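Local atomic coordinates of putative S-adenosylmethionine-dependent methyltransferase (Bacteroides thetaiotaomicron, PDB entry 1WYZ), a protein that probably transfers a methyl group from S-adenosylmethionine to an acceptor, perhaps ribosomal RNA as its RsmI relatives do. Residues Val10-Thr15 / Asn200-Gly205; Gln136-His141 / Thr168-Glu173; Thr157-Val162 / Asn188-Thr193; Lys194-Ala199 / Ile229-Lys234. All coordinates share one frame; numbering follows the deposited sequence.

Interaction 1 (Val10-Thr15 / Asn200-Gly205); sequences VTLGDT and NITCEG
Asn200 opens a type II beta turn that closes at Cys203 through a bond from Cys203 N to Asn200 O, and this turn carries the side of the contact that faces the Val10-Thr15 loop. At Ile201 it is the carbonyl and the beta carbon that are met: Leu12 CD2 lies 3.8 Å from Ile201 O and 4.2 Å from Ile201 CB. Thr202, with a positive phi of 73° as the third turn residue, turns its side chain toward the other loop and crosses that of Leu12 at about a right angle. Its hydroxyl makes a very short hydrogen bond back to Ile201 O, in the carbonyl plane on a lone pair, and has Leu12 CB 3.7 Å from Thr202 OG1, while its methyl packs on Leu12 CD2; a branched residue thus serves both polar and apolar neighbours. Thr202 O faces the methyl of Thr15, with CG2 3.2 Å from that oxygen, and accepts a hydrogen bond from Gln19. Cys203 then lays its sulphur on the backbone of Gly13, SG to CA 3.6 Å, where a beta carbon would collide with the sulphur. No hydrogen bond crosses the interface. Leu12 and Ile201 also rest on Ser123 of helix 123-131. A loop after the first strand meeting a turn from the second domain is consistent with the two-domain tetrapyrrole-methylase fold, whose cofactor lies in the cleft between the domains.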
loop_
_atom_site.group_PDB
_atom_site.type_symbol
_atom_site.label_atom_id
_atom_site.label_comp_id
_atom_site.label_asym_id
_atom_site.label_seq_id
_atom_site.Cartn_x
_atom_site.Cartn_y
_atom_site.Cartn_z
ATOM N N VAL A 10 9.004 -6.870 5.820
ATOM C CA VAL A 10 9.404 -6.988 7.237
ATOM C C VAL A 10 8.568 -6.026 8.087
ATOM O O VAL A 10 7.681 -5.351 7.563
ATOM C CB VAL A 10 10.911 -6.640 7.452
ATOM C CG1 VAL A 10 11.799 -7.599 6.667
ATOM C CG2 VAL A 10 11.175 -5.199 7.034
ATOM N N THR A 11 8.858 -5.949 9.383
ATOM C CA THR A 11 8.104 -5.060 10.275
ATOM C C THR A 11 8.450 -3.580 10.089
ATOM O O THR A 11 9.577 -3.234 9.733
ATOM C CB THR A 11 8.350 -5.397 11.768
ATOM O OG1 THR A 11 9.736 -5.219 12.080
ATOM C CG2 THR A 11 7.936 -6.831 12.077
ATOM N N LEU A 12 7.469 -2.715 10.338
ATOM C CA LEU A 12 7.649 -1.272 10.223
ATOM C C LEU A 12 8.479 -0.778 11.408
ATOM O O LEU A 12 9.259 0.164 11.287
ATOM C CB LEU A 12 6.283 -0.566 10.208
ATOM C CG LEU A 12 5.764 0.129 8.933
ATOM C CD1 LEU A 12 5.985 -0.743 7.698
ATOM C CD2 LEU A 12 4.285 0.445 9.108
ATOM N N GLY A 13 8.313 -1.421 12.558
ATOM C CA GLY A 13 9.069 -1.032 13.734
ATOM C C GLY A 13 9.442 -2.233 14.583
ATOM O O GLY A 13 9.751 -3.298 14.060
ATOM N N ASP A 14 9.414 -2.049 15.900
ATOM C CA ASP A 14 9.736 -3.110 16.849
ATOM C C ASP A 14 8.443 -3.751 17.371
ATOM O O ASP A 14 7.920 -3.366 18.419
ATOM C CB ASP A 14 10.558 -2.532 18.010
ATOM C CG ASP A 14 10.645 -3.478 19.195
ATOM O OD1 ASP A 14 10.993 -4.658 18.986
ATOM O OD2 ASP A 14 10.368 -3.044 20.335
ATOM N N THR A 15 7.926 -4.724 16.624
ATOM C CA THR A 15 6.691 -5.406 17.000
ATOM C C THR A 15 6.768 -6.891 16.723
ATOM O O THR A 15 7.595 -7.345 15.946
ATOM C CB THR A 15 5.482 -4.905 16.190
ATOM O OG1 THR A 15 5.717 -5.167 14.797
ATOM C CG2 THR A 15 5.242 -3.424 16.416
ATOM N N ASN A 200 4.762 6.352 14.352
ATOM C CA ASN A 200 4.840 5.017 14.941
ATOM C C ASN A 200 3.713 4.099 14.528
ATOM O O ASN A 200 3.115 3.433 15.370
ATOM C CB ASN A 200 4.860 5.079 16.460
ATOM C CG ASN A 200 6.201 5.491 17.000
ATOM O OD1 ASN A 200 7.245 5.030 16.525
ATOM N ND2 ASN A 200 6.191 6.352 18.011
ATOM N N ILE A 201 3.428 4.054 13.231
ATOM C CA ILE A 201 2.358 3.205 12.723
ATOM C C ILE A 201 2.673 1.739 13.054
ATOM O O ILE A 201 3.777 1.247 12.787
ATOM C CB ILE A 201 2.182 3.414 11.181
ATOM C CG1 ILE A 201 1.937 4.902 10.895
ATOM C CG2 ILE A 201 1.018 2.585 10.661
ATOM C CD1 ILE A 201 2.108 5.314 9.434
ATOM N N THR A 202 1.685 1.066 13.650
ATOM C CA THR A 202 1.761 -0.340 14.080
ATOM C C THR A 202 2.630 -0.586 15.330
ATOM O O THR A 202 2.643 -1.700 15.860
ATOM C CB THR A 202 2.272 -1.288 12.953
ATOM O OG1 THR A 202 3.692 -1.160 12.821
ATOM C CG2 THR A 202 1.604 -0.964 11.636
ATOM N N CYS A 203 3.340 0.441 15.804
ATOM C CA CYS A 203 4.208 0.293 16.983
ATOM C C CYS A 203 3.533 0.588 18.324
ATOM O O CYS A 203 4.186 0.601 19.365
ATOM C CB CYS A 203 5.435 1.190 16.841
ATOM S SG CYS A 203 6.446 0.819 15.398
ATOM N N GLU A 204 2.224 0.815 18.285
ATOM C CA GLU A 204 1.420 1.116 19.473
ATOM C C GLU A 204 1.838 2.311 20.337
ATOM O O GLU A 204 1.229 2.584 21.369
ATOM C CB GLU A 204 1.230 -0.135 20.334
ATOM C CG GLU A 204 0.223 -1.101 19.711
ATOM C CD GLU A 204 -0.958 -0.370 19.064
ATOM O OE1 GLU A 204 -1.739 0.278 19.799
ATOM O OE2 GLU A 204 -1.101 -0.442 17.822
ATOM N N GLY A 205 2.890 3.007 19.919
ATOM C CA GLY A 205 3.276 4.236 20.584
ATOM C C GLY A 205 2.583 5.156 19.588
ATOM O O GLY A 205 2.566 6.384 19.691
#

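Interaction 2 (Gln136-His141 / Thr168-Glu173); sequences QSFAFH and TQLFIE
The Phe140 ring meets Ile172 at its edge: the CG2 methyl lies in the ring plane, 3.6 Å from Phe140 CE1. The His141 imidazole likewise works through its edge, with NE2 donating to Gln169 OE1 at 3.0 Å, almost straight at 167° and with the oxygen in the ring plane. The side chains cross obliquely, with ring and amide planes 44° apart. Gln169 reaches the histidine because its chain bends at chi2 (-58°), and its NE2 is held by Gln167 O. Replacing His141 by an alanine would remove the imidazole and would probably leave Gln169 OE1 without this donor and weaken the contact with Lys154 and Leu158 of helix 150-165. That helix is the crossover of a beta-alpha-beta unit whose two strands are the partners here, lying parallel in adjacent places of the mixed sheet. Their backbones are stitched from Thr168 N to Ser137 O, Ala139 N to Thr168 O, Leu170 N to Ala139 O (2.6 Å) and His141 N to Leu170 O. On the face bearing Phe138, Thr168 and Leu170, Leu170 puts CD1 3.7 Å from Phe138 CB, while Phe140 CD1 touches Leu170 CB at 4.1 Å. These large apolar groups suit a face covered by Ile124 and Val128 of helix 123-131. On the other face small Ala139 leaves its methyl 3.8 Å from Gln169 OE1. Residues 138-140 also pair antiparallel with a strand of the second subunit, continuing the sheet across the dimer interface.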
loop_
_atom_site.group_PDB
_atom_site.type_symbol
_atom_site.label_atom_id
_atom_site.label_comp_id
_atom_site.label_asym_id
_atom_site.label_seq_id
_atom_site.Cartn_x
_atom_site.Cartn_y
_atom_site.Cartn_z
ATOM N N GLN A 136 -9.095 6.197 -2.903
ATOM C CA GLN A 136 -9.293 5.813 -4.291
ATOM C C GLN A 136 -8.451 6.685 -5.220
ATOM O O GLN A 136 -8.483 6.535 -6.443
ATOM C CB GLN A 136 -10.780 5.895 -4.642
ATOM C CG GLN A 136 -11.125 5.299 -5.994
ATOM C CD GLN A 136 -12.487 4.611 -5.997
ATOM O OE1 GLN A 136 -13.515 5.246 -5.749
ATOM N NE2 GLN A 136 -12.494 3.303 -6.276
ATOM N N SER A 137 -7.693 7.596 -4.626
ATOM C CA SER A 137 -6.786 8.467 -5.376
ATOM C C SER A 137 -5.828 9.184 -4.409
ATOM O O SER A 137 -6.219 10.128 -3.717
ATOM C CB SER A 137 -7.561 9.496 -6.210
ATOM O OG SER A 137 -6.674 10.323 -6.954
ATOM N N PHE A 138 -4.581 8.723 -4.367
ATOM C CA PHE A 138 -3.561 9.302 -3.500
ATOM C C PHE A 138 -2.211 9.162 -4.194
ATOM O O PHE A 138 -2.077 8.370 -5.133
ATOM C CB PHE A 138 -3.550 8.577 -2.158
ATOM C CG PHE A 138 -3.269 7.108 -2.274
ATOM C CD1 PHE A 138 -1.958 6.643 -2.373
ATOM C CD2 PHE A 138 -4.319 6.182 -2.283
ATOM C CE1 PHE A 138 -1.694 5.272 -2.479
ATOM C CE2 PHE A 138 -4.062 4.822 -2.388
ATOM C CZ PHE A 138 -2.750 4.362 -2.485
ATOM N N ALA A 139 -1.217 9.913 -3.718
ATOM C CA ALA A 139 0.117 9.904 -4.311
ATOM C C ALA A 139 1.238 10.025 -3.267
ATOM O O ALA A 139 1.200 10.903 -2.395
ATOM C CB ALA A 139 0.220 11.045 -5.306
ATOM N N PHE A 140 2.232 9.148 -3.358
ATOM C CA PHE A 140 3.359 9.163 -2.430
ATOM C C PHE A 140 4.566 9.832 -3.100
ATOM O O PHE A 140 4.973 9.434 -4.200
ATOM C CB PHE A 140 3.727 7.727 -2.036
ATOM C CG PHE A 140 4.908 7.635 -1.100
ATOM C CD1 PHE A 140 4.826 8.144 0.192
ATOM C CD2 PHE A 140 6.103 7.054 -1.516
ATOM C CE1 PHE A 140 5.917 8.086 1.065
ATOM C CE2 PHE A 140 7.209 6.986 -0.650
ATOM C CZ PHE A 140 7.107 7.507 0.643
ATOM N N HIS A 141 5.147 10.827 -2.438
ATOM C CA HIS A 141 6.292 11.534 -2.999
ATOM C C HIS A 141 7.604 11.269 -2.256
ATOM O O HIS A 141 8.635 11.831 -2.606
ATOM C CB HIS A 141 6.000 13.038 -3.017
ATOM C CG HIS A 141 4.744 13.402 -3.746
ATOM N ND1 HIS A 141 4.713 13.657 -5.102
ATOM C CD2 HIS A 141 3.472 13.549 -3.309
ATOM C CE1 HIS A 141 3.478 13.947 -5.467
ATOM N NE2 HIS A 141 2.705 13.888 -4.396
ATOM N N THR A 168 -5.329 12.467 -2.393
ATOM C CA THR A 168 -4.536 12.542 -1.188
ATOM C C THR A 168 -3.057 12.644 -1.568
ATOM O O THR A 168 -2.600 11.958 -2.488
ATOM C CB THR A 168 -4.773 11.276 -0.344
ATOM O OG1 THR A 168 -6.179 11.143 -0.109
ATOM C CG2 THR A 168 -4.030 11.349 0.999
ATOM N N GLN A 169 -2.310 13.506 -0.881
ATOM C CA GLN A 169 -0.879 13.649 -1.166
ATOM C C GLN A 169 -0.070 13.168 0.045
ATOM O O GLN A 169 -0.310 13.615 1.164
ATOM C CB GLN A 169 -0.549 15.112 -1.483
ATOM C CG GLN A 169 -1.361 15.707 -2.640
ATOM C CD GLN A 169 -1.225 14.950 -3.980
ATOM O OE1 GLN A 169 -0.129 14.788 -4.527
ATOM N NE2 GLN A 169 -2.361 14.497 -4.510
ATOM N N LEU A 170 0.881 12.261 -0.177
ATOM C CA LEU A 170 1.680 11.711 0.923
ATOM C C LEU A 170 3.179 11.900 0.771
ATOM O O LEU A 170 3.723 11.751 -0.324
ATOM C CB LEU A 170 1.441 10.199 1.088
ATOM C CG LEU A 170 0.092 9.557 1.399
ATOM C CD1 LEU A 170 -0.768 9.504 0.145
ATOM C CD2 LEU A 170 0.340 8.143 1.903
ATOM N N PHE A 171 3.845 12.189 1.884
ATOM C CA PHE A 171 5.291 12.360 1.897
ATOM C C PHE A 171 5.854 12.063 3.290
ATOM O O PHE A 171 5.148 12.198 4.296
ATOM C CB PHE A 171 5.672 13.773 1.427
ATOM C CG PHE A 171 4.969 14.890 2.161
ATOM C CD1 PHE A 171 5.517 15.437 3.329
ATOM C CD2 PHE A 171 3.781 15.427 1.667
ATOM C CE1 PHE A 171 4.900 16.505 3.993
ATOM C CE2 PHE A 171 3.148 16.506 2.328
ATOM C CZ PHE A 171 3.719 17.039 3.495
ATOM N N ILE A 172 7.111 11.637 3.351
ATOM C CA ILE A 172 7.739 11.307 4.624
ATOM C C ILE A 172 8.910 12.225 4.945
ATOM O O ILE A 172 9.377 12.980 4.080
ATOM C CB ILE A 172 8.238 9.855 4.639
ATOM C CG1 ILE A 172 9.348 9.680 3.598
ATOM C CG2 ILE A 172 7.077 8.906 4.358
ATOM C CD1 ILE A 172 10.142 8.379 3.716
ATOM N N GLU A 173 9.376 12.153 6.191
ATOM C CA GLU A 173 10.478 12.991 6.659
ATOM C C GLU A 173 11.427 12.290 7.614
ATOM O O GLU A 173 11.017 11.435 8.401
ATOM C CB GLU A 173 9.933 14.241 7.349
ATOM C CG GLU A 173 10.161 15.517 6.557
ATOM C CD GLU A 173 11.633 15.881 6.427
ATOM O OE1 GLU A 173 12.464 14.988 6.143
ATOM O OE2 GLU A 173 11.957 17.076 6.596
#

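Interaction 3 (Thr157-Val162 / Asn188-Thr193); sequences TLEQRV and NCRPQT
Glu159 reaches straight out from helix 150-165 into the loop after helix 178-188, its CG anti to the backbone N (chi1 -175°) and its chain extended beyond. A long acidic side chain suits this place because it spans from the helix to donors on the loop. OE2 takes two of them from different sides: Arg190 N binds its syn lone pair at 2.7 Å, with an N-H...O angle of 161°, and Thr193 OG1 donates to its anti lone pair at a very short 2.4 Å. Arg190 N also makes a weak bond to Glu159 OE1. The Arg190 side chain, extended from CG to NE, crosses the glutamate obliquely with guanidinium and carboxylate planes 70° apart, so they do not meet as a flat two-bond pair; a single salt bridge joins NH1 to OE2, and the place of NH1 is less sure. Cys189, just past the end of helix 178-188, sets its CB 3.4 Å from Glu159 OE2. Tyr163, one turn further along the helix, is also hydrogen-bonded to Thr193 OG1. For a buried carboxylate, a backbone N-H, a hydroxyl and a nearby arginine would together probably stabilise the charged form.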
loop_
_atom_site.group_PDB
_atom_site.type_symbol
_atom_site.label_atom_id
_atom_site.label_comp_id
_atom_site.label_asym_id
_atom_site.label_seq_id
_atom_site.Cartn_x
_atom_site.Cartn_y
_atom_site.Cartn_z
ATOM N N THR A 157 2.394 23.031 -4.427
ATOM C CA THR A 157 1.957 22.310 -5.622
ATOM C C THR A 157 1.170 21.071 -5.239
ATOM O O THR A 157 0.146 20.763 -5.851
ATOM C CB THR A 157 3.156 21.878 -6.508
ATOM O OG1 THR A 157 3.984 23.011 -6.792
ATOM C CG2 THR A 157 2.662 21.309 -7.827
ATOM N N LEU A 158 1.652 20.348 -4.234
ATOM C CA LEU A 158 0.949 19.155 -3.777
ATOM C C LEU A 158 -0.459 19.583 -3.404
ATOM O O LEU A 158 -1.448 19.003 -3.872
ATOM C CB LEU A 158 1.644 18.561 -2.553
ATOM C CG LEU A 158 2.543 17.334 -2.706
ATOM C CD1 LEU A 158 3.287 17.347 -4.030
ATOM C CD2 LEU A 158 3.525 17.318 -1.545
ATOM N N GLU A 159 -0.531 20.629 -2.578
ATOM C CA GLU A 159 -1.802 21.170 -2.103
ATOM C C GLU A 159 -2.735 21.543 -3.257
ATOM O O GLU A 159 -3.925 21.222 -3.228
ATOM C CB GLU A 159 -1.551 22.380 -1.193
ATOM C CG GLU A 159 -2.814 22.948 -0.550
ATOM C CD GLU A 159 -2.532 24.013 0.509
ATOM O OE1 GLU A 159 -1.658 24.880 0.275
ATOM O OE2 GLU A 159 -3.203 23.992 1.569
ATOM N N GLN A 160 -2.197 22.200 -4.280
ATOM C CA GLN A 160 -3.026 22.583 -5.418
ATOM C C GLN A 160 -3.584 21.325 -6.099
ATOM O O GLN A 160 -4.758 21.284 -6.476
ATOM C CB GLN A 160 -2.223 23.447 -6.406
ATOM C CG GLN A 160 -1.986 24.878 -5.898
ATOM C CD GLN A 160 -0.985 25.662 -6.738
ATOM O OE1 GLN A 160 0.111 25.176 -7.024
ATOM N NE2 GLN A 160 -1.351 26.881 -7.125
ATOM N N ARG A 161 -2.748 20.295 -6.228
ATOM C CA ARG A 161 -3.175 19.045 -6.847
ATOM C C ARG A 161 -4.281 18.395 -6.016
ATOM O O ARG A 161 -5.168 17.717 -6.547
ATOM C CB ARG A 161 -1.988 18.084 -6.992
ATOM C CG ARG A 161 -1.360 18.091 -8.375
ATOM C CD ARG A 161 -0.180 17.142 -8.440
ATOM N NE ARG A 161 0.336 16.956 -9.794
ATOM C CZ ARG A 161 1.371 16.175 -10.087
ATOM N NH1 ARG A 161 2.000 15.515 -9.124
ATOM N NH2 ARG A 161 1.773 16.041 -11.344
ATOM N N VAL A 162 -4.218 18.607 -4.708
ATOM C CA VAL A 162 -5.228 18.061 -3.815
ATOM C C VAL A 162 -6.634 18.404 -4.308
ATOM O O VAL A 162 -7.500 17.537 -4.418
ATOM C CB VAL A 162 -5.087 18.639 -2.406
ATOM C CG1 VAL A 162 -6.185 18.098 -1.516
ATOM C CG2 VAL A 162 -3.717 18.303 -1.846
ATOM N N ASN A 188 3.011 27.463 4.905
ATOM C CA ASN A 188 2.696 27.506 3.475
ATOM C C ASN A 188 1.333 26.981 3.017
ATOM O O ASN A 188 0.858 27.357 1.943
ATOM C CB ASN A 188 3.783 26.767 2.691
ATOM C CG ASN A 188 5.176 27.199 3.085
ATOM O OD1 ASN A 188 5.776 26.635 4.003
ATOM N ND2 ASN A 188 5.692 28.220 2.409
ATOM N N CYS A 189 0.702 26.122 3.810
ATOM C CA CYS A 189 -0.586 25.566 3.415
ATOM C C CYS A 189 -1.779 26.381 3.877
ATOM O O CYS A 189 -1.669 27.187 4.806
ATOM C CB CYS A 189 -0.707 24.126 3.909
ATOM S SG CYS A 189 0.425 22.985 3.037
ATOM N N ARG A 190 -2.917 26.171 3.212
ATOM C CA ARG A 190 -4.147 26.887 3.531
ATOM C C ARG A 190 -4.665 26.484 4.891
ATOM O O ARG A 190 -4.402 25.383 5.365
ATOM C CB ARG A 190 -5.256 26.582 2.517
ATOM C CG ARG A 190 -4.989 26.966 1.078
ATOM C CD ARG A 190 -6.295 26.898 0.308
ATOM N NE ARG A 190 -6.065 26.782 -1.126
ATOM C CZ ARG A 190 -5.423 25.764 -1.691
ATOM N NH1 ARG A 190 -4.953 24.782 -0.932
ATOM N NH2 ARG A 190 -5.250 25.723 -3.008
ATOM N N PRO A 191 -5.431 27.368 5.537
ATOM C CA PRO A 191 -5.967 27.029 6.858
ATOM C C PRO A 191 -7.014 25.902 6.861
ATOM O O PRO A 191 -7.130 25.158 7.844
ATOM C CB PRO A 191 -6.514 28.371 7.368
ATOM C CG PRO A 191 -6.822 29.126 6.117
ATOM C CD PRO A 191 -5.679 28.778 5.204
ATOM N N GLN A 192 -7.753 25.750 5.762
ATOM C CA GLN A 192 -8.777 24.707 5.702
ATOM C C GLN A 192 -8.308 23.358 5.161
ATOM O O GLN A 192 -8.995 22.344 5.316
ATOM C CB GLN A 192 -9.993 25.204 4.914
ATOM C CG GLN A 192 -10.792 26.286 5.658
ATOM C CD GLN A 192 -11.267 25.821 7.034
ATOM O OE1 GLN A 192 -11.883 26.584 7.786
ATOM N NE2 GLN A 192 -10.985 24.565 7.366
ATOM N N THR A 193 -7.138 23.340 4.526
ATOM C CA THR A 193 -6.596 22.094 4.003
ATOM C C THR A 193 -6.435 21.185 5.224
ATOM O O THR A 193 -6.181 21.674 6.332
ATOM C CB THR A 193 -5.210 22.318 3.352
ATOM O OG1 THR A 193 -5.335 23.203 2.228
ATOM C CG2 THR A 193 -4.616 21.001 2.890
#

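Interaction 4 (Lys194-Ala199 / Ile229-Lys234); sequences KLCIAA and IFLLYK
Strands 194-199 and 228-233 run antiparallel, and six backbone hydrogen bonds join Lys194 with Tyr233, Cys196 with Leu231 and Ala198 with Ile229, two to a pair. The shortest include Cys196 N to Leu231 O at 2.7 Å, while Ile229 N approaches Ala198 O from above the carbonyl plane. Between them sit the non-hydrogen-bonded pairs. Ile197 and Phe230 lie side by side pointing the same way, and CG1 of the isoleucine comes in at the ring edge, 3.6 Å from Phe230 CE1. Leu195, its CG anti to the backbone N (chi1 160°), brings CD1 obliquely to within 3.8 Å of Leu232 CD2 and 4.2 Å of Phe230 CD1. On the other face Cys196 CB meets Leu231 CB at 4.0 Å; small Cys196 packs against Ser131 and Ala198 against Ser127 of helix 123-131. Further out, helix 178-188 covers the face of Leu195 and Phe230 with Ile185, Met181 and Ile182. An alanine in place of Phe230 would remove the ring and would probably loosen the packing among Leu195, Ile197 and that helix. Strand 207-212 holds the outer edge of strand 194-199 through Leu195, Ile197 and Ala199, and strand 168-173 bonds to the far edge of strand 228-233 at Phe230 and Leu232. With strand bonds on both flanks meeting backbone polarity, apolar side chains can be buried on either face of the sheet.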
loop_
_atom_site.group_PDB
_atom_site.type_symbol
_atom_site.label_atom_id
_atom_site.label_comp_id
_atom_site.label_asym_id
_atom_site.label_seq_id
_atom_site.Cartn_x
_atom_site.Cartn_y
_atom_site.Cartn_z
ATOM N N LYS A 194 -6.607 19.874 5.035
ATOM C CA LYS A 194 -6.462 18.918 6.137
ATOM C C LYS A 194 -5.102 18.258 6.107
ATOM O O LYS A 194 -4.587 17.906 5.036
ATOM C CB LYS A 194 -7.539 17.823 6.086
ATOM C CG LYS A 194 -8.927 18.278 6.533
ATOM C CD LYS A 194 -9.865 17.097 6.819
ATOM C CE LYS A 194 -11.165 17.578 7.452
ATOM N NZ LYS A 194 -11.992 16.467 8.012
ATOM N N LEU A 195 -4.533 18.083 7.294
ATOM C CA LEU A 195 -3.237 17.449 7.448
ATOM C C LEU A 195 -3.334 16.293 8.438
ATOM O O LEU A 195 -3.809 16.479 9.556
ATOM C CB LEU A 195 -2.216 18.463 7.964
ATOM C CG LEU A 195 -0.996 17.788 8.596
ATOM C CD1 LEU A 195 -0.282 16.983 7.532
ATOM C CD2 LEU A 195 -0.053 18.813 9.197
ATOM N N CYS A 196 -2.886 15.104 8.032
ATOM C CA CYS A 196 -2.898 13.942 8.910
ATOM C C CYS A 196 -1.465 13.569 9.285
ATOM O O CYS A 196 -0.619 13.363 8.412
ATOM C CB CYS A 196 -3.565 12.748 8.219
ATOM S SG CYS A 196 -3.460 11.166 9.151
ATOM N N ILE A 197 -1.192 13.488 10.581
ATOM C CA ILE A 197 0.127 13.113 11.049
ATOM C C ILE A 197 0.027 11.670 11.491
ATOM O O ILE A 197 -0.853 11.325 12.274
ATOM C CB ILE A 197 0.565 13.990 12.241
ATOM C CG1 ILE A 197 0.905 15.401 11.746
ATOM C CG2 ILE A 197 1.748 13.342 12.962
ATOM C CD1 ILE A 197 1.038 16.452 12.845
ATOM N N ALA A 198 0.913 10.821 10.990
ATOM C CA ALA A 198 0.892 9.409 11.362
ATOM C C ALA A 198 2.278 8.950 11.813
ATOM O O ALA A 198 3.152 8.663 10.986
ATOM C CB ALA A 198 0.413 8.576 10.193
ATOM N N ALA A 199 2.467 8.879 13.129
ATOM C CA ALA A 199 3.736 8.477 13.725
ATOM C C ALA A 199 3.664 7.101 14.408
ATOM O O ALA A 199 2.642 6.739 14.984
ATOM C CB ALA A 199 4.167 9.538 14.719
ATOM N N ILE A 229 4.612 9.768 8.847
ATOM C CA ILE A 229 4.230 10.124 7.476
ATOM C C ILE A 229 3.223 11.262 7.515
ATOM O O ILE A 229 2.507 11.414 8.505
ATOM C CB ILE A 229 3.542 8.955 6.728
ATOM C CG1 ILE A 229 4.476 7.755 6.628
ATOM C CG2 ILE A 229 3.109 9.410 5.341
ATOM C CD1 ILE A 229 4.644 6.964 7.919
ATOM N N PHE A 230 3.145 12.042 6.439
ATOM C CA PHE A 230 2.198 13.147 6.391
ATOM C C PHE A 230 1.232 13.034 5.215
ATOM O O PHE A 230 1.619 12.647 4.111
ATOM C CB PHE A 230 2.946 14.479 6.323
ATOM C CG PHE A 230 3.787 14.765 7.536
ATOM C CD1 PHE A 230 3.198 14.902 8.789
ATOM C CD2 PHE A 230 5.177 14.882 7.431
ATOM C CE1 PHE A 230 3.978 15.147 9.929
ATOM C CE2 PHE A 230 5.973 15.130 8.569
ATOM C CZ PHE A 230 5.366 15.262 9.814
ATOM N N LEU A 231 -0.031 13.372 5.456
ATOM C CA LEU A 231 -1.044 13.322 4.406
ATOM C C LEU A 231 -1.846 14.615 4.328
ATOM O O LEU A 231 -2.376 15.081 5.330
ATOM C CB LEU A 231 -2.013 12.163 4.634
ATOM C CG LEU A 231 -1.450 10.746 4.717
ATOM C CD1 LEU A 231 -0.812 10.543 6.095
ATOM C CD2 LEU A 231 -2.574 9.718 4.482
ATOM N N LEU A 232 -1.937 15.180 3.127
ATOM C CA LEU A 232 -2.683 16.412 2.884
ATOM C C LEU A 232 -3.939 16.130 2.056
ATOM O O LEU A 232 -3.857 15.512 0.993
ATOM C CB LEU A 232 -1.818 17.423 2.108
ATOM C CG LEU A 232 -0.486 17.931 2.659
ATOM C CD1 LEU A 232 0.072 18.974 1.713
ATOM C CD2 LEU A 232 -0.698 18.541 4.036
ATOM N N TYR A 233 -5.095 16.586 2.534
ATOM C CA TYR A 233 -6.341 16.397 1.794
ATOM C C TYR A 233 -7.263 17.590 2.029
ATOM O O TYR A 233 -6.900 18.483 2.787
ATOM C CB TYR A 233 -7.011 15.077 2.160
ATOM C CG TYR A 233 -7.979 14.628 1.093
ATOM C CD1 TYR A 233 -7.596 14.594 -0.249
ATOM C CD2 TYR A 233 -9.294 14.302 1.412
ATOM C CE1 TYR A 233 -8.513 14.258 -1.255
ATOM C CE2 TYR A 233 -10.214 13.964 0.429
ATOM C CZ TYR A 233 -9.826 13.943 -0.904
ATOM O OH TYR A 233 -10.754 13.625 -1.873
ATOM N N LYS A 234 -8.449 17.599 1.412
ATOM C CA LYS A 234 -9.348 18.763 1.478
ATOM C C LYS A 234 -10.270 19.191 2.627
ATOM O O LYS A 234 -10.172 20.344 3.066
ATOM C CB LYS A 234 -10.162 18.841 0.183
ATOM C CG LYS A 234 -10.718 17.543 -0.323
ATOM C CD LYS A 234 -11.480 17.816 -1.610
ATOM C CE LYS A 234 -12.044 16.552 -2.231
ATOM N NZ LYS A 234 -12.942 16.893 -3.369
#

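Interactions 2 and 4 belong to one mixed sheet and are joined by its neighbouring strands 168-173 and 228-233, with their centres about 9 Å apart; Phe171 O lies 2.9 Å from Phe230 N, a probable hydrogen bond. The helix of interaction 3 packs on this sheet: its Leu158 and Val162 meet Gln169 and Phe171, and Val162 continues onto Tyr233 of interaction 4. Interaction 1 stands apart, about 29 Å from interaction 3 between centres, yet touches interaction 4 where Ile201 CD1 meets Ile229 CD1 at 3.4 Å. It alone among the four links the two domains, and so probably borders the cleft in which relatives bind S-adenosylmethionine.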